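PDB 3S99: purine-binding protein BAB2_0673 from Brucella melitensis biovar Abortus, which binds adenine and probably other purines such as guanine, and may deliver them to an ABC-type uptake system. Local coordinates for residues I90-F95 against D99-V104; V141-M146 against P179-K184; D238-K241 against T246-T249. One frame throughout, in Å; residues are numbered along the deposited sequence.

Contact 1 of 3, residues I90-F95 against D99-V104; sequences IFTTSF and DPTVKV. With ADE (adenine), chain T.
Thr92 and Thr101 meet through their hydroxyls in a single polar contact: the two are hydrogen-bonded, Thr92 OG1 to Thr101 OG1 at 2.9 Å. Thr101 OG1 is also hydrogen-bonded to the carbonyl of Tyr97, one helical turn back, and Thr92 OG1 has a weak bond to Glu114 O, so two buried hydroxyls share a small polar network.

Methyl-to-hydroxyl van der Waals contacts pack around this bond. The two side chains pass each other in opposite directions, with Thr92 CG2 3.5 Å from Thr101 OG1 and Thr101 CG2 3.9 Å from Thr92 OG1; only 89 Å² is buried in all.

Ligand contact begins where the strand has ended, for Ser94 and Phe95 line the adenine pocket. A trans first torsion (chi1 -177°) swings the Ser94 hydroxyl to the ligand, where OG and adenine N3 are hydrogen-bonded at 2.8 Å, while the backbone N of Phe95 lies 2.8 Å from N9.

Strand 89-92 and helix 98-105 are the first two elements of a beta-alpha-beta unit completed by strand 112-116. Strand 89-92 runs in a parallel sheet between 27-32 and 112-116; Ile79 of helix 73-84 touches both Thr92 and Val104, and Met125 of strand 125-130 packs on Thr101.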
loop_
_atom_site.group_PDB
_atom_site.type_symbol
_atom_site.label_atom_id
_atom_site.label_comp_id
_atom_site.label_asym_id
_atom_site.label_seq_id
_atom_site.Cartn_x
_atom_site.Cartn_y
_atom_site.Cartn_z
ATOM N N ILE A 90 0.403 13.677 15.448
ATOM C CA ILE A 90 0.272 14.003 14.022
ATOM C C ILE A 90 0.692 12.811 13.159
ATOM O O ILE A 90 1.838 12.321 13.291
ATOM C CB ILE A 90 1.155 15.186 13.658
ATOM C CG1 ILE A 90 0.748 16.436 14.447
ATOM C CG2 ILE A 90 1.122 15.473 12.094
ATOM C CD1 ILE A 90 1.610 17.656 14.090
ATOM N N PHE A 91 -0.219 12.356 12.295
ATOM C CA PHE A 91 0.028 11.246 11.374
ATOM C C PHE A 91 0.342 11.813 9.996
ATOM O O PHE A 91 -0.457 12.578 9.431
ATOM C CB PHE A 91 -1.195 10.337 11.277
ATOM C CG PHE A 91 -1.502 9.580 12.540
ATOM C CD1 PHE A 91 -0.962 8.303 12.748
ATOM C CD2 PHE A 91 -2.328 10.107 13.499
ATOM C CE1 PHE A 91 -1.223 7.609 13.906
ATOM C CE2 PHE A 91 -2.618 9.390 14.656
ATOM C CZ PHE A 91 -2.059 8.137 14.851
ATOM N N THR A 92 1.509 11.464 9.468
ATOM C CA THR A 92 1.955 11.884 8.142
ATOM C C THR A 92 1.850 10.669 7.229
ATOM O O THR A 92 2.529 9.670 7.433
ATOM C CB THR A 92 3.331 12.574 8.180
ATOM O OG1 THR A 92 4.307 11.729 8.777
ATOM C CG2 THR A 92 3.226 13.900 8.982
ATOM N N THR A 93 0.884 10.709 6.306
ATOM C CA THR A 93 0.360 9.455 5.713
ATOM C C THR A 93 0.893 9.078 4.335
ATOM O O THR A 93 0.246 8.355 3.575
ATOM C CB THR A 93 -1.191 9.433 5.716
ATOM O OG1 THR A 93 -1.694 10.457 4.843
ATOM C CG2 THR A 93 -1.764 9.654 7.146
ATOM N N SER A 94 2.110 9.473 4.035
ATOM C CA SER A 94 2.739 9.131 2.772
ATOM C C SER A 94 4.242 9.046 2.936
ATOM O O SER A 94 4.823 9.785 3.706
ATOM C CB SER A 94 2.393 10.175 1.705
ATOM O OG SER A 94 2.931 9.819 0.442
ATOM N N PHE A 95 4.862 8.162 2.167
ATOM C CA PHE A 95 6.287 7.903 2.225
ATOM C C PHE A 95 7.158 9.147 2.103
ATOM O O PHE A 95 8.114 9.300 2.842
ATOM C CB PHE A 95 6.691 6.909 1.128
ATOM C CG PHE A 95 8.147 6.546 1.159
ATOM C CD1 PHE A 95 8.695 5.911 2.270
ATOM C CD2 PHE A 95 8.968 6.812 0.075
ATOM C CE1 PHE A 95 10.047 5.571 2.317
ATOM C CE2 PHE A 95 10.335 6.467 0.103
ATOM C CZ PHE A 95 10.861 5.822 1.233
ATOM N N ASP A 99 11.322 12.558 5.552
ATOM C CA ASP A 99 12.299 13.569 5.943
ATOM C C ASP A 99 11.669 14.847 6.497
ATOM O O ASP A 99 12.147 15.386 7.491
ATOM C CB ASP A 99 13.256 13.857 4.759
ATOM C CG ASP A 99 14.142 12.673 4.438
ATOM O OD1 ASP A 99 14.126 11.692 5.217
ATOM O OD2 ASP A 99 14.863 12.722 3.418
ATOM N N PRO A 100 10.583 15.329 5.875
ATOM C CA PRO A 100 9.859 16.449 6.476
ATOM C C PRO A 100 9.409 16.185 7.914
ATOM O O PRO A 100 9.496 17.083 8.737
ATOM C CB PRO A 100 8.653 16.590 5.567
ATOM C CG PRO A 100 9.186 16.270 4.228
ATOM C CD PRO A 100 10.145 15.106 4.482
ATOM N N THR A 101 8.991 14.946 8.221
ATOM C CA THR A 101 8.507 14.637 9.572
ATOM C C THR A 101 9.677 14.588 10.560
ATOM O O THR A 101 9.565 15.069 11.687
ATOM C CB THR A 101 7.744 13.295 9.590
ATOM O OG1 THR A 101 6.668 13.325 8.625
ATOM C CG2 THR A 101 7.207 12.996 10.993
ATOM N N VAL A 102 10.796 14.004 10.137
ATOM C CA VAL A 102 12.006 13.970 10.968
ATOM C C VAL A 102 12.464 15.406 11.272
ATOM O O VAL A 102 12.790 15.737 12.407
ATOM C CB VAL A 102 13.149 13.165 10.301
ATOM C CG1 VAL A 102 14.469 13.345 11.059
ATOM C CG2 VAL A 102 12.786 11.668 10.174
ATOM N N LYS A 103 12.455 16.256 10.265
ATOM C CA LYS A 103 12.873 17.631 10.447
ATOM C C LYS A 103 11.958 18.382 11.386
ATOM O O LYS A 103 12.448 19.048 12.323
ATOM C CB LYS A 103 12.950 18.385 9.130
ATOM C CG LYS A 103 13.451 19.846 9.284
ATOM C CD LYS A 103 13.265 20.641 7.995
ATOM C CE LYS A 103 13.533 22.154 8.183
ATOM N NZ LYS A 103 14.050 22.751 6.902
ATOM N N VAL A 104 10.652 18.309 11.133
ATOM C CA VAL A 104 9.712 19.092 11.913
ATOM C C VAL A 104 9.657 18.598 13.352
ATOM O O VAL A 104 9.579 19.386 14.275
ATOM C CB VAL A 104 8.297 19.128 11.288
ATOM C CG1 VAL A 104 7.333 19.802 12.238
ATOM C CG2 VAL A 104 8.344 19.849 9.903
HETATM N N9 ADE T . 3.325 6.254 0.731
HETATM C C8 ADE T . 3.628 4.911 0.788
HETATM N N7 ADE T . 2.847 4.138 0.073
HETATM C C5 ADE T . 1.989 5.098 -0.477
HETATM C C6 ADE T . 0.938 4.920 -1.334
HETATM N N6 ADE T . 0.652 3.658 -1.688
HETATM N N1 ADE T . 0.238 6.030 -1.736
HETATM C C2 ADE T . 0.624 7.239 -1.291
HETATM N N3 ADE T . 1.626 7.534 -0.463
HETATM C C4 ADE T . 2.257 6.392 -0.104
#

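Contact 2 of 3, residues V141-M146 against P179-K184; sequences VIAAKM and PDFRVK
Phe181 touches two consecutive alanines of helix 132-146, Ala143 and Ala144, with its CD2, CE2 and CZ atoms. The closest pair of backbones is Ala144 and Phe181, whose CA atoms are 6.8 Å apart; the alanines place little bulk between helix and ring.

The apolar contacts run along one side of the ring. Ala143 points its CB toward the 179-184 segment and reaches the far end of the ring, with CB 3.9 Å from Phe181 CZ. Ala144 CB lies 4.1 Å from Phe181 CD2, nearer the root. Between them, Phe181 CE2 is shared: Ala144 CA approaches it to 3.9 Å, and so does a carbonyl of the helix. The ring arrives there because the Phe181 side chain leaves the main chain with CG opposite its amide nitrogen (chi1 -160°), which carries it from the turn before strand 182-187 across to the helix.

Contact with the helix backbone adds a further element. Ala143 O lies 3.8 Å from Phe181 CE2, approaching the ring obliquely, and no hydrogen bond crosses between the segments. That same carbonyl accepts a weak bond from Met146 N at 3.2 Å, within the last turn of the helix.

Strand 182-187 is an outermost strand of the mixed sheet, and helix 132-146 packs beside it together with helix 161-175. Ala174 of helix 161-175 also touches Phe181, while Phe170 of that helix and Phe233 of strand 231-236 pack on Ala143.

The three touching residues are all buried, and 115 Å² is covered between the segments. With carbon atoms making nearly all the approaches, at ordinary van der Waals distances, the join rests on shape and dispersion, without a directional polar bond across it.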
loop_
_atom_site.group_PDB
_atom_site.type_symbol
_atom_site.label_atom_id
_atom_site.label_comp_id
_atom_site.label_asym_id
_atom_site.label_seq_id
_atom_site.Cartn_x
_atom_site.Cartn_y
_atom_site.Cartn_z
ATOM N N VAL A 141 -1.438 -14.732 -7.595
ATOM C CA VAL A 141 -2.012 -16.074 -7.711
ATOM C C VAL A 141 -3.337 -15.986 -8.479
ATOM O O VAL A 141 -3.576 -16.742 -9.421
ATOM C CB VAL A 141 -2.219 -16.717 -6.337
ATOM C CG1 VAL A 141 -3.018 -18.018 -6.470
ATOM C CG2 VAL A 141 -0.850 -16.971 -5.660
ATOM N N ILE A 142 -4.193 -15.057 -8.073
ATOM C CA ILE A 142 -5.510 -14.901 -8.696
ATOM C C ILE A 142 -5.341 -14.515 -10.155
ATOM O O ILE A 142 -6.002 -15.078 -11.023
ATOM C CB ILE A 142 -6.385 -13.828 -7.977
ATOM C CG1 ILE A 142 -6.739 -14.280 -6.532
ATOM C CG2 ILE A 142 -7.646 -13.577 -8.758
ATOM C CD1 ILE A 142 -7.103 -13.115 -5.566
ATOM N N ALA A 143 -4.453 -13.558 -10.417
ATOM C CA ALA A 143 -4.234 -13.074 -11.757
ATOM C C ALA A 143 -3.820 -14.198 -12.698
ATOM O O ALA A 143 -4.309 -14.278 -13.818
ATOM C CB ALA A 143 -3.197 -11.958 -11.775
ATOM N N ALA A 144 -2.921 -15.057 -12.242
ATOM C CA ALA A 144 -2.460 -16.188 -13.055
ATOM C C ALA A 144 -3.548 -17.241 -13.305
ATOM O O ALA A 144 -3.567 -17.861 -14.366
ATOM C CB ALA A 144 -1.244 -16.807 -12.453
ATOM N N LYS A 145 -4.454 -17.443 -12.344
ATOM C CA LYS A 145 -5.629 -18.279 -12.592
ATOM C C LYS A 145 -6.633 -17.632 -13.516
ATOM O O LYS A 145 -7.241 -18.352 -14.279
ATOM C CB LYS A 145 -6.348 -18.699 -11.308
ATOM C CG LYS A 145 -5.524 -19.583 -10.398
ATOM C CD LYS A 145 -5.245 -20.925 -11.030
ATOM C CE LYS A 145 -4.666 -21.937 -10.041
ATOM N NZ LYS A 145 -4.174 -23.178 -10.744
ATOM N N MET A 146 -6.802 -16.299 -13.471
ATOM C CA MET A 146 -7.844 -15.647 -14.241
ATOM C C MET A 146 -7.440 -15.244 -15.674
ATOM O O MET A 146 -8.247 -15.332 -16.610
ATOM C CB MET A 146 -8.359 -14.410 -13.501
ATOM C CG MET A 146 -9.037 -14.700 -12.121
ATOM S SD MET A 146 -10.503 -15.751 -12.201
ATOM C CE MET A 146 -11.548 -14.710 -13.238
ATOM N N PRO A 179 4.253 -20.037 -14.950
ATOM C CA PRO A 179 5.655 -19.603 -14.908
ATOM C C PRO A 179 5.949 -18.542 -15.946
ATOM O O PRO A 179 6.942 -17.812 -15.824
ATOM C CB PRO A 179 6.424 -20.869 -15.267
ATOM C CG PRO A 179 5.431 -21.665 -16.129
ATOM C CD PRO A 179 4.119 -21.430 -15.437
ATOM N N ASP A 180 5.114 -18.489 -16.979
ATOM C CA ASP A 180 5.312 -17.590 -18.083
ATOM C C ASP A 180 4.553 -16.283 -17.950
ATOM O O ASP A 180 4.585 -15.490 -18.866
ATOM C CB ASP A 180 4.966 -18.311 -19.403
ATOM C CG ASP A 180 5.943 -19.426 -19.709
ATOM O OD1 ASP A 180 7.026 -19.394 -19.103
ATOM O OD2 ASP A 180 5.648 -20.331 -20.528
ATOM N N PHE A 181 3.940 -16.029 -16.788
ATOM C CA PHE A 181 3.163 -14.821 -16.574
ATOM C C PHE A 181 4.023 -13.567 -16.838
ATOM O O PHE A 181 5.214 -13.506 -16.449
ATOM C CB PHE A 181 2.575 -14.771 -15.142
ATOM C CG PHE A 181 1.403 -13.840 -15.007
ATOM C CD1 PHE A 181 1.568 -12.529 -14.541
ATOM C CD2 PHE A 181 0.144 -14.259 -15.375
ATOM C CE1 PHE A 181 0.509 -11.675 -14.433
ATOM C CE2 PHE A 181 -0.956 -13.383 -15.269
ATOM C CZ PHE A 181 -0.772 -12.091 -14.797
ATOM N N ARG A 182 3.409 -12.569 -17.477
ATOM C CA ARG A 182 4.078 -11.307 -17.755
ATOM C C ARG A 182 3.276 -10.146 -17.210
ATOM O O ARG A 182 2.060 -10.222 -17.103
ATOM C CB ARG A 182 4.267 -11.081 -19.263
ATOM C CG ARG A 182 4.822 -12.252 -20.041
ATOM C CD ARG A 182 6.264 -12.543 -19.721
ATOM N NE ARG A 182 6.621 -13.835 -20.318
ATOM C CZ ARG A 182 7.754 -14.496 -20.100
ATOM N NH1 ARG A 182 8.711 -13.985 -19.320
ATOM N NH2 ARG A 182 7.930 -15.678 -20.682
ATOM N N VAL A 183 3.985 -9.075 -16.851
ATOM C CA VAL A 183 3.373 -7.756 -16.605
ATOM C C VAL A 183 3.926 -6.704 -17.559
ATOM O O VAL A 183 5.087 -6.769 -17.968
ATOM C CB VAL A 183 3.591 -7.260 -15.159
ATOM C CG1 VAL A 183 2.797 -8.138 -14.185
ATOM C CG2 VAL A 183 5.072 -7.242 -14.827
ATOM N N LYS A 184 3.065 -5.748 -17.919
ATOM C CA LYS A 184 3.468 -4.538 -18.633
ATOM C C LYS A 184 3.320 -3.373 -17.661
ATOM O O LYS A 184 2.233 -3.125 -17.137
ATOM C CB LYS A 184 2.595 -4.313 -19.865
ATOM C CG LYS A 184 2.730 -5.392 -20.964
ATOM C CD LYS A 184 2.352 -4.834 -22.353
ATOM C CE LYS A 184 2.610 -5.821 -23.481
ATOM N NZ LYS A 184 1.474 -6.766 -23.655
#

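Contact 3 of 3, residues D238-K241 against T246-T249; sequences DMIK and TQLT
A pair of side-chain hydrogen bonds joins the loop after strand 231-236 to the start of strand 247-253: the amide of Gln247 reaches from the strand and bonds to Asp238 and Met239 with its two ends. Gln247 NE2 donates to Asp238 OD1 at 2.7 Å, with an N-H...O angle of 159°. The acceptor lies close to the amide plane, but on the carboxylate side the donor comes in on the syn side, tilted out of the carboxylate plane. Gln247 OE1 in turn accepts from Met239 N at 2.9 Å, on a lone pair in the carbonyl plane, although the N-H...O angle is only 131°. Holding both ends fixes the flip of the amide; a fully extended side chain, trans at chi1 (-173°) and again beyond CG, carries it across.

Asp238 OD1 also accepts from Ile240 N at 3.1 Å, which makes an Asx turn. Ile240 N and Gln247 NE2 approach this oxygen from opposite faces of the carboxylate plane, so one atom both shapes the loop and ties it to the strand.

Apolar packing flanks these hydrogen bonds. Ile240 crosses Gln247 at about a right angle, its CD1 4.0 Å from Gln247 CB. Ile222 of helix 220-227 touches both Gln247 and Met239, and the Met239 side chain sits about 7 Å from those of the adenine-binding residues Trp42 and Asp217.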
loop_
_atom_site.group_PDB
_atom_site.type_symbol
_atom_site.label_atom_id
_atom_site.label_comp_id
_atom_site.label_asym_id
_atom_site.label_seq_id
_atom_site.Cartn_x
_atom_site.Cartn_y
_atom_site.Cartn_z
ATOM N N ASP A 238 -11.330 -1.318 -0.509
ATOM C CA ASP A 238 -12.192 -2.185 -1.313
ATOM C C ASP A 238 -12.927 -1.287 -2.303
ATOM O O ASP A 238 -13.775 -0.515 -1.899
ATOM C CB ASP A 238 -13.165 -2.995 -0.436
ATOM C CG ASP A 238 -14.026 -3.965 -1.250
ATOM O OD1 ASP A 238 -13.950 -3.928 -2.507
ATOM O OD2 ASP A 238 -14.793 -4.753 -0.626
ATOM N N MET A 239 -12.584 -1.398 -3.596
ATOM C CA MET A 239 -13.140 -0.537 -4.647
ATOM C C MET A 239 -14.263 -1.188 -5.435
ATOM O O MET A 239 -14.561 -0.762 -6.567
ATOM C CB MET A 239 -12.040 -0.108 -5.627
ATOM C CG MET A 239 -10.932 0.704 -4.997
ATOM S SD MET A 239 -9.626 1.113 -6.199
ATOM C CE MET A 239 -8.823 2.439 -5.287
ATOM N N ILE A 240 -14.902 -2.190 -4.837
ATOM C CA ILE A 240 -15.951 -2.958 -5.501
ATOM C C ILE A 240 -17.068 -2.057 -6.075
ATOM O O ILE A 240 -17.524 -2.311 -7.198
ATOM C CB ILE A 240 -16.561 -4.028 -4.548
ATOM C CG1 ILE A 240 -17.492 -5.006 -5.293
ATOM C CG2 ILE A 240 -17.306 -3.364 -3.374
ATOM C CD1 ILE A 240 -16.817 -5.988 -6.219
ATOM N N LYS A 241 -17.476 -1.014 -5.334
ATOM C CA LYS A 241 -18.589 -0.157 -5.782
ATOM C C LYS A 241 -18.294 0.512 -7.126
ATOM O O LYS A 241 -19.219 0.797 -7.878
ATOM C CB LYS A 241 -18.962 0.915 -4.741
ATOM N N THR A 246 -16.268 -6.505 -11.912
ATOM C CA THR A 246 -14.906 -6.753 -12.415
ATOM C C THR A 246 -13.791 -6.698 -11.375
ATOM O O THR A 246 -12.702 -7.216 -11.634
ATOM C CB THR A 246 -14.551 -5.831 -13.593
ATOM O OG1 THR A 246 -14.765 -4.474 -13.207
ATOM C CG2 THR A 246 -15.397 -6.178 -14.831
ATOM N N GLN A 247 -14.024 -6.113 -10.199
ATOM C CA GLN A 247 -13.019 -6.227 -9.153
ATOM C C GLN A 247 -12.943 -7.665 -8.671
ATOM O O GLN A 247 -13.963 -8.274 -8.331
ATOM C CB GLN A 247 -13.245 -5.296 -7.965
ATOM C CG GLN A 247 -12.033 -5.345 -6.978
ATOM C CD GLN A 247 -12.254 -4.564 -5.702
ATOM O OE1 GLN A 247 -11.818 -3.421 -5.593
ATOM N NE2 GLN A 247 -12.917 -5.185 -4.712
ATOM N N LEU A 248 -11.728 -8.196 -8.606
ATOM C CA LEU A 248 -11.486 -9.571 -8.131
ATOM C C LEU A 248 -11.292 -9.591 -6.618
ATOM O O LEU A 248 -11.794 -10.459 -5.925
ATOM C CB LEU A 248 -10.261 -10.129 -8.826
ATOM C CG LEU A 248 -10.396 -10.289 -10.350
ATOM C CD1 LEU A 248 -9.044 -10.373 -11.035
ATOM C CD2 LEU A 248 -11.246 -11.523 -10.687
ATOM N N THR A 249 -10.542 -8.622 -6.119
ATOM C CA THR A 249 -10.342 -8.388 -4.699
ATOM C C THR A 249 -9.508 -7.116 -4.601
ATOM O O THR A 249 -9.318 -6.409 -5.594
ATOM C CB THR A 249 -9.623 -9.585 -3.967
ATOM O OG1 THR A 249 -9.529 -9.314 -2.566
ATOM C CG2 THR A 249 -8.228 -9.853 -4.539
#

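The contacts follow one another along the chain without overlap. Contact 1 belongs to the parallel sheet containing strand 89-92, whereas contacts 2 and 3 both reach the mixed sheet, through one of its outermost strands, 182-187, and through strand 247-253. Contact 1 lies across the chain's centre from the others: centres are 36 Å from contact 2 and 31 Å from contact 3. Contacts 2 and 3, with centres 18 Å apart, touch through helix 132-146, where Ile142 CD1 packs 3.6 Å from Thr249 CG2. This fits a two-lobed binding protein with adenine between its lobes: contact 1 includes pocket residues, contact 3 stands nearby, and contact 2 is remote packing.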